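Local coordinates for uncharacterized protein Rv2277c (Mycobacterium tuberculosis, PDB 5VUG) that probably hydrolyses phosphoric diesters with a TIM-barrel domain of the glycerophosphoryl diester phosphodiesterase family, at residues P59-T64 with A69-S74; P24-L29 with M42-Q47. All coordinates share one frame; numbering follows the deposited sequence.

In the fold
Contact 2 is a core contact: it ties the turn ahead of helix 28-36 to strand 41-48 of the TIM barrel, with every touching residue buried. Contact 1 lies further out, its centre about 19 Å from that of the chain, and folds the loop between strand 54-56 and helix 77-80 onto itself. Their centres are about 15 Å apart, and Gln-47 connects them, since its NE2 probably donates to Pro-59 O. Both rely on a side chain that accepts from backbone N-H: two in contact 1, one in contact 2. In contact 1 a carboxylate does so at the partly exposed surface, helped by a water; in contact 2 a neutral amide pairs with backbone N and OG1 of one threonine, so that neither bond involves a charged group.

Contact 1 of 2, residues P59-T64 with A69-S74; sequences PSDLAT and AGPVNS
Asp-61 and Leu-62 meet Gly-70 where the two pieces of loop run in roughly opposed directions, 146° apart, with the CA atoms of Asp-61 and Pro-71 4.7 Å from each other. Leu-62 N donates to Gly-70 O over 2.8 Å, nearly straight at 170°. The Asp-61 carboxylate adds a bond in the reverse direction, taking an N-H from Gly-70: CG stands anti to the backbone N (chi1 -160°), and OD1 accepts from Gly-70 N at 2.9 Å on its syn side. The same oxygen takes Ala-63 N, also at 2.9 Å, on its anti side, which closes an Asx turn. OD1 is thus gripped by two N-H groups, which should restrict the carboxylate. One water continues the link, donating to Ser-60 O and accepting from Val-72 N. Next to these polar bonds, Leu-62 CD2 touches Val-72 CG2 at 4.2 Å, the two side chains crossing near a right angle. Ser-74 OG and Ser-74 N both donate to Pro-71 O, bracing the 3-10 segment 72-74. Leu-62 and Val-72 are buried against Leu-80 of helix 77-80, while Tyr-57, just beyond strand 54-56, packs on Val-72 and bonds through its OH to Asp-61 O.

Contact 2 of 2, residues P24-L29 with M42-Q47; sequences PENTVL and MWLTVQ
Asn-26 reaches Thr-45 with its CG anti to its own carbonyl carbon (chi1 -74°) and its amide turned by chi2 of -45°, while Thr-45 holds OG1 on the side of its backbone N, where the amide can meet both atoms. Two hydrogen bonds result. Thr-45 N donates to Asn-26 OD1 over 3.1 Å; the N-H points almost straight at the oxygen, yet it arrives above the carbonyl plane, 38° out of it. Asn-26 ND2 donates to Thr-45 OG1, also at 3.1 Å, with the hydroxyl nearer the amide plane. The same OD1 lies 3.5 Å from Leu-44 CA and 4.0 Å from Leu-44 CD2, so this residue flanks the oxygen. Asn-26 is the third residue of a type II turn from Pro-24 to Thr-27. Thr-27 OG1 donates to Pro-24 O at 2.8 Å across this turn and, as N-cap, accepts from Ala-30 N at the start of helix 28-36. The contact therefore ties the turn that leads into helix 28-36 to the second strand of the beta-alpha-beta unit formed by 12-16, 28-36 and 41-48. Beside it, Glu-25 makes salt bridges with Arg-17 and Arg-58. Because both ends of the amide are engaged, its orientation is defined: OD1 accepts from a buried strand N-H, while ND2 donates to a buried hydroxyl oxygen, without placing a formal charge between Asn-26 and Thr-45.

Contact 1 of 2, residues P59-T64 with A69-S74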
ATOM      1  N   PRO A  59      27.123   2.342  -7.863  1.00 10.85           N
ATOM      2  CA  PRO A  59      27.168   2.224  -6.398  1.00 11.66           C
ATOM      3  C   PRO A  59      27.609   3.514  -5.716  1.00 11.71           C
ATOM      4  O   PRO A  59      28.192   4.417  -6.319  1.00 11.49           O
ATOM      5  CB  PRO A  59      28.189   1.106  -6.165  1.00 10.38           C
ATOM      6  CG  PRO A  59      28.151   0.299  -7.418  1.00 11.06           C
ATOM      7  CD  PRO A  59      27.974   1.325  -8.509  1.00 10.29           C
ATOM      8  N   SER A  60      27.336   3.587  -4.412  1.00 11.45           N
ATOM      9  CA  SER A  60      27.766   4.768  -3.671  1.00 13.16           C
ATOM     10  C   SER A  60      29.277   4.778  -3.440  1.00 11.42           C
ATOM     11  O   SER A  60      29.878   5.854  -3.337  1.00 13.58           O
ATOM     12  CB  SER A  60      26.991   4.891  -2.362  1.00 18.99           C
ATOM     13  OG  SER A  60      27.155   3.729  -1.574  1.00 24.55           O
ATOM     14  N   ASP A  61      29.913   3.607  -3.377  1.00 12.39           N
ATOM     15  CA  ASP A  61      31.352   3.526  -3.158  1.00 12.20           C
ATOM     16  C   ASP A  61      32.040   2.803  -4.308  1.00 11.07           C
ATOM     17  O   ASP A  61      31.527   1.809  -4.839  1.00 11.25           O
ATOM     18  CB  ASP A  61      31.716   2.855  -1.827  1.00 13.02           C
ATOM     19  CG  ASP A  61      33.129   3.198  -1.375  1.00 12.17           C
ATOM     20  OD1 ASP A  61      34.096   2.497  -1.784  1.00 13.04           O
ATOM     21  OD2 ASP A  61      33.274   4.188  -0.623  1.00 15.94           O
ATOM     22  N   LEU A  62      33.218   3.311  -4.667  1.00 11.36           N
ATOM     23  CA  LEU A  62      34.027   2.723  -5.727  1.00 10.25           C
ATOM     24  C   LEU A  62      34.449   1.287  -5.428  1.00 10.08           C
ATOM     25  O   LEU A  62      34.749   0.535  -6.363  1.00 11.09           O
ATOM     26  CB  LEU A  62      35.248   3.617  -5.990  1.00 10.97           C
ATOM     27  CG  LEU A  62      34.907   4.957  -6.657  1.00 12.39           C
ATOM     28  CD1 LEU A  62      36.041   5.944  -6.480  1.00 15.16           C
ATOM     29  CD2 LEU A  62      34.632   4.738  -8.134  1.00 14.25           C
ATOM     30  N   ALA A  63      34.505   0.885  -4.156  1.00 11.54           N
ATOM     31  CA  ALA A  63      34.952  -0.468  -3.855  1.00 11.66           C
ATOM     32  C   ALA A  63      33.988  -1.537  -4.356  1.00 12.65           C
ATOM     33  O   ALA A  63      34.400  -2.686  -4.548  1.00 13.68           O
ATOM     34  CB  ALA A  63      35.182  -0.637  -2.351  1.00 12.49           C
ATOM     35  N   THR A  64      32.719  -1.196  -4.572  1.00 12.88           N
ATOM     36  CA  THR A  64      31.747  -2.221  -4.937  1.00 13.51           C
ATOM     37  C   THR A  64      32.101  -2.873  -6.268  1.00 11.38           C
ATOM     38  O   THR A  64      31.973  -4.094  -6.422  1.00 12.25           O
ATOM     39  CB  THR A  64      30.339  -1.622  -4.952  1.00 11.77           C
ATOM     40  OG1 THR A  64      30.027  -1.139  -3.639  1.00 12.84           O
ATOM     41  CG2 THR A  64      29.306  -2.669  -5.360  1.00 13.34           C
ATOM     42  N   ALA A  69      38.608   2.781  -3.750  1.00 14.80           N
ATOM     43  CA  ALA A  69      37.688   2.931  -2.628  1.00 13.96           C
ATOM     44  C   ALA A  69      37.322   4.396  -2.443  1.00 14.25           C
ATOM     45  O   ALA A  69      38.132   5.289  -2.695  1.00 15.11           O
ATOM     46  CB  ALA A  69      38.272   2.373  -1.314  1.00 15.78           C
ATOM     47  N   GLY A  70      36.089   4.632  -1.992  1.00 13.20           N
ATOM     48  CA  GLY A  70      35.631   5.971  -1.685  1.00 11.28           C
ATOM     49  C   GLY A  70      34.527   6.411  -2.624  1.00 11.39           C
ATOM     50  O   GLY A  70      34.238   5.741  -3.616  1.00 12.07           O
ATOM     51  N   PRO A  71      33.881   7.539  -2.335  1.00 13.50           N
ATOM     52  CA  PRO A  71      32.824   8.026  -3.227  1.00 14.24           C
ATOM     53  C   PRO A  71      33.410   8.538  -4.538  1.00 13.50           C
ATOM     54  O   PRO A  71      34.575   8.931  -4.617  1.00 14.75           O
ATOM     55  CB  PRO A  71      32.177   9.162  -2.428  1.00 15.30           C
ATOM     56  CG  PRO A  71      33.245   9.617  -1.486  1.00 17.77           C
ATOM     57  CD  PRO A  71      34.106   8.433  -1.185  1.00 15.67           C
ATOM     58  N   VAL A  72      32.576   8.522  -5.583  1.00 13.66           N
ATOM     59  CA  VAL A  72      33.010   9.016  -6.889  1.00 13.00           C
ATOM     60  C   VAL A  72      33.568  10.432  -6.796  1.00 14.13           C
ATOM     61  O   VAL A  72      34.603  10.748  -7.398  1.00 14.02           O
ATOM     62  CB  VAL A  72      31.855   8.932  -7.900  1.00 11.17           C
ATOM     63  CG1 VAL A  72      32.254   9.589  -9.221  1.00 12.34           C
ATOM     64  CG2 VAL A  72      31.476   7.485  -8.111  1.00 13.80           C
ATOM     65  N   ASN A  73      32.890  11.311  -6.055  1.00 13.08           N
ATOM     66  CA  ASN A  73      33.343  12.697  -5.979  1.00 13.93           C
ATOM     67  C   ASN A  73      34.550  12.893  -5.068  1.00 17.07           C
ATOM     68  O   ASN A  73      34.919  14.044  -4.789  1.00 19.14           O
ATOM     69  CB  ASN A  73      32.195  13.659  -5.632  1.00 15.81           C
ATOM     70  CG  ASN A  73      31.600  13.414  -4.260  1.00 18.73           C
ATOM     71  OD1 ASN A  73      32.166  12.699  -3.426  1.00 19.36           O
ATOM     72  ND2 ASN A  73      30.452  14.038  -4.006  1.00 20.61           N
ATOM     73  N   SER A  74      35.167  11.816  -4.591  1.00 16.05           N
ATOM     74  CA  SER A  74      36.426  11.943  -3.866  1.00 17.96           C
ATOM     75  C   SER A  74      37.639  11.824  -4.778  1.00 17.96           C
ATOM     76  O   SER A  74      38.773  11.927  -4.292  1.00 20.05           O
ATOM     77  CB  SER A  74      36.517  10.926  -2.720  1.00 16.40           C
ATOM     78  OG  SER A  74      36.765   9.611  -3.205  1.00 17.65           O
TER
HETATM   79  O   HOH W   1      29.828   7.927  -5.121  1.00 14.46           O

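Contact 2 of 2, residues P24-L29 with M42-Q47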
ATOM      1  N   PRO A  24      30.558  -5.979 -17.693  1.00 12.82           N
ATOM      2  CA  PRO A  24      30.643  -5.037 -16.562  1.00 12.23           C
ATOM      3  C   PRO A  24      29.758  -3.816 -16.750  1.00 12.28           C
ATOM      4  O   PRO A  24      29.854  -3.118 -17.766  1.00 13.49           O
ATOM      5  CB  PRO A  24      32.129  -4.660 -16.540  1.00 13.05           C
ATOM      6  CG  PRO A  24      32.809  -5.926 -17.028  1.00 12.67           C
ATOM      7  CD  PRO A  24      31.893  -6.450 -18.114  1.00 13.30           C
ATOM      8  N   GLU A  25      28.868  -3.574 -15.791  1.00 10.00           N
ATOM      9  CA  GLU A  25      27.861  -2.538 -15.968  1.00  9.51           C
ATOM     10  C   GLU A  25      28.510  -1.167 -16.125  1.00  9.39           C
ATOM     11  O   GLU A  25      29.583  -0.890 -15.586  1.00 12.08           O
ATOM     12  CB  GLU A  25      26.894  -2.528 -14.786  1.00 10.07           C
ATOM     13  CG  GLU A  25      27.550  -2.272 -13.431  1.00 11.08           C
ATOM     14  CD  GLU A  25      26.534  -2.138 -12.336  1.00 12.05           C
ATOM     15  OE1 GLU A  25      25.848  -3.132 -12.044  1.00 17.57           O
ATOM     16  OE2 GLU A  25      26.408  -1.033 -11.776  1.00 11.46           O
ATOM     17  N   ASN A  26      27.848  -0.301 -16.890  1.00  8.12           N
ATOM     18  CA  ASN A  26      28.268   1.091 -17.000  1.00  9.04           C
ATOM     19  C   ASN A  26      29.698   1.249 -17.539  1.00 11.45           C
ATOM     20  O   ASN A  26      30.420   2.173 -17.155  1.00 11.36           O
ATOM     21  CB  ASN A  26      28.070   1.836 -15.676  1.00 11.11           C
ATOM     22  CG  ASN A  26      26.611   2.150 -15.400  1.00  9.76           C
ATOM     23  OD1 ASN A  26      25.884   2.609 -16.294  1.00 11.30           O
ATOM     24  ND2 ASN A  26      26.170   1.917 -14.154  1.00  9.52           N
ATOM     25  N   THR A  27      30.103   0.370 -18.461  1.00 11.54           N
ATOM     26  CA  THR A  27      31.383   0.497 -19.156  1.00  9.94           C
ATOM     27  C   THR A  27      31.152   0.618 -20.658  1.00 10.48           C
ATOM     28  O   THR A  27      30.103   0.232 -21.172  1.00 11.30           O
ATOM     29  CB  THR A  27      32.322  -0.696 -18.891  1.00 11.28           C
ATOM     30  OG1 THR A  27      31.728  -1.896 -19.402  1.00 12.84           O
ATOM     31  CG2 THR A  27      32.601  -0.833 -17.389  1.00 13.91           C
ATOM     32  N   VAL A  28      32.152   1.156 -21.365  1.00 10.63           N
ATOM     33  CA  VAL A  28      32.060   1.243 -22.825  1.00 11.66           C
ATOM     34  C   VAL A  28      31.983  -0.148 -23.454  1.00 12.89           C
ATOM     35  O   VAL A  28      31.228  -0.364 -24.410  1.00 12.71           O
ATOM     36  CB  VAL A  28      33.192   2.111 -23.409  1.00 13.65           C
ATOM     37  CG1 VAL A  28      33.238   1.992 -24.949  1.00 16.26           C
ATOM     38  CG2 VAL A  28      33.002   3.571 -22.970  1.00 15.22           C
ATOM     39  N   LEU A  29      32.725  -1.121 -22.908  1.00 13.92           N
ATOM     40  CA  LEU A  29      32.607  -2.493 -23.407  1.00 13.73           C
ATOM     41  C   LEU A  29      31.158  -2.963 -23.364  1.00 12.18           C
ATOM     42  O   LEU A  29      30.635  -3.502 -24.348  1.00 13.80           O
ATOM     43  CB  LEU A  29      33.523  -3.452 -22.632  1.00 14.48           C
ATOM     44  CG  LEU A  29      33.449  -4.921 -23.092  1.00 14.91           C
ATOM     45  CD1 LEU A  29      33.941  -5.051 -24.517  1.00 18.42           C
ATOM     46  CD2 LEU A  29      34.234  -5.864 -22.180  1.00 18.17           C
HETATM   47  N   MSE A  42      19.460   2.872 -24.030  1.00  8.27           N
HETATM   48  CA  MSE A  42      20.631   2.661 -23.186  1.00  8.62           C
HETATM   49  C   MSE A  42      20.415   3.374 -21.849  1.00  9.04           C
HETATM   50  O   MSE A  42      20.291   4.601 -21.803  1.00 11.67           O
HETATM   51  CB  MSE A  42      21.880   3.205 -23.900  1.00 13.00           C
HETATM   52  CG  MSE A  42      23.215   2.813 -23.280  1.00 13.55           C
HETATM   53 SE   MSE A  42      23.599   0.901 -23.506  0.83 17.54          SE
HETATM   54  CE  MSE A  42      23.650   0.792 -25.450  1.00 13.41           C
ATOM     55  N   TRP A  43      20.362   2.615 -20.762  1.00  7.66           N
ATOM     56  CA  TRP A  43      20.150   3.165 -19.424  1.00  8.65           C
ATOM     57  C   TRP A  43      21.494   3.182 -18.697  1.00  6.69           C
ATOM     58  O   TRP A  43      22.111   2.131 -18.509  1.00  8.28           O
ATOM     59  CB  TRP A  43      19.147   2.287 -18.662  1.00  9.93           C
ATOM     60  CG  TRP A  43      18.857   2.730 -17.246  1.00  9.99           C
ATOM     61  CD1 TRP A  43      19.701   2.661 -16.157  1.00  8.18           C
ATOM     62  CD2 TRP A  43      17.631   3.289 -16.763  1.00  8.45           C
ATOM     63  NE1 TRP A  43      19.067   3.152 -15.037  1.00 10.08           N
ATOM     64  CE2 TRP A  43      17.800   3.551 -15.380  1.00 10.69           C
ATOM     65  CE3 TRP A  43      16.406   3.602 -17.366  1.00  8.89           C
ATOM     66  CZ2 TRP A  43      16.791   4.114 -14.595  1.00 12.44           C
ATOM     67  CZ3 TRP A  43      15.403   4.164 -16.584  1.00  9.93           C
ATOM     68  CH2 TRP A  43      15.605   4.421 -15.210  1.00 10.00           C
ATOM     69  N   LEU A  44      21.937   4.362 -18.271  1.00  7.39           N
ATOM     70  CA  LEU A  44      23.273   4.532 -17.712  1.00  8.72           C
ATOM     71  C   LEU A  44      23.172   5.283 -16.392  1.00  8.04           C
ATOM     72  O   LEU A  44      22.359   6.207 -16.262  1.00  9.42           O
ATOM     73  CB  LEU A  44      24.141   5.341 -18.686  1.00  8.19           C
ATOM     74  CG  LEU A  44      24.278   4.789 -20.112  1.00  9.52           C
ATOM     75  CD1 LEU A  44      24.977   5.786 -21.019  1.00 10.96           C
ATOM     76  CD2 LEU A  44      25.002   3.427 -20.105  1.00  9.70           C
ATOM     77  N   THR A  45      24.004   4.917 -15.413  1.00  8.75           N
ATOM     78  CA  THR A  45      23.973   5.571 -14.107  1.00  7.99           C
ATOM     79  C   THR A  45      25.114   6.578 -14.042  1.00  8.88           C
ATOM     80  O   THR A  45      26.261   6.223 -14.323  1.00 10.16           O
ATOM     81  CB  THR A  45      24.137   4.571 -12.957  1.00  7.90           C
ATOM     82  OG1 THR A  45      23.504   3.330 -13.280  1.00  9.91           O
ATOM     83  CG2 THR A  45      23.521   5.154 -11.695  1.00 10.26           C
ATOM     84  N   VAL A  46      24.809   7.819 -13.657  1.00  9.81           N
ATOM     85  CA  VAL A  46      25.747   8.934 -13.791  1.00  9.59           C
ATOM     86  C   VAL A  46      26.056   9.537 -12.421  1.00 10.12           C
ATOM     87  O   VAL A  46      25.145   9.801 -11.624  1.00 11.15           O
ATOM     88  CB  VAL A  46      25.219  10.007 -14.760  1.00 10.11           C
ATOM     89  CG1 VAL A  46      26.323  11.007 -15.082  1.00 10.90           C
ATOM     90  CG2 VAL A  46      24.672   9.350 -16.037  1.00 10.05           C
ATOM     91  N   GLN A  47      27.346   9.735 -12.148  1.00 10.21           N
ATOM     92  CA  GLN A  47      27.846  10.480 -10.991  1.00 10.75           C
ATOM     93  C   GLN A  47      28.884  11.477 -11.500  1.00 11.71           C
ATOM     94  O   GLN A  47      29.180  11.524 -12.695  1.00 15.40           O
ATOM     95  CB  GLN A  47      28.371   9.538  -9.889  1.00 10.11           C
ATOM     96  CG  GLN A  47      27.281   8.604  -9.341  1.00 11.80           C
ATOM     97  CD  GLN A  47      27.729   7.842  -8.107  1.00 12.55           C
ATOM     98  OE1 GLN A  47      28.130   8.446  -7.110  1.00 15.45           O
ATOM     99  NE2 GLN A  47      27.658   6.515  -8.162  1.00 12.15           N
TER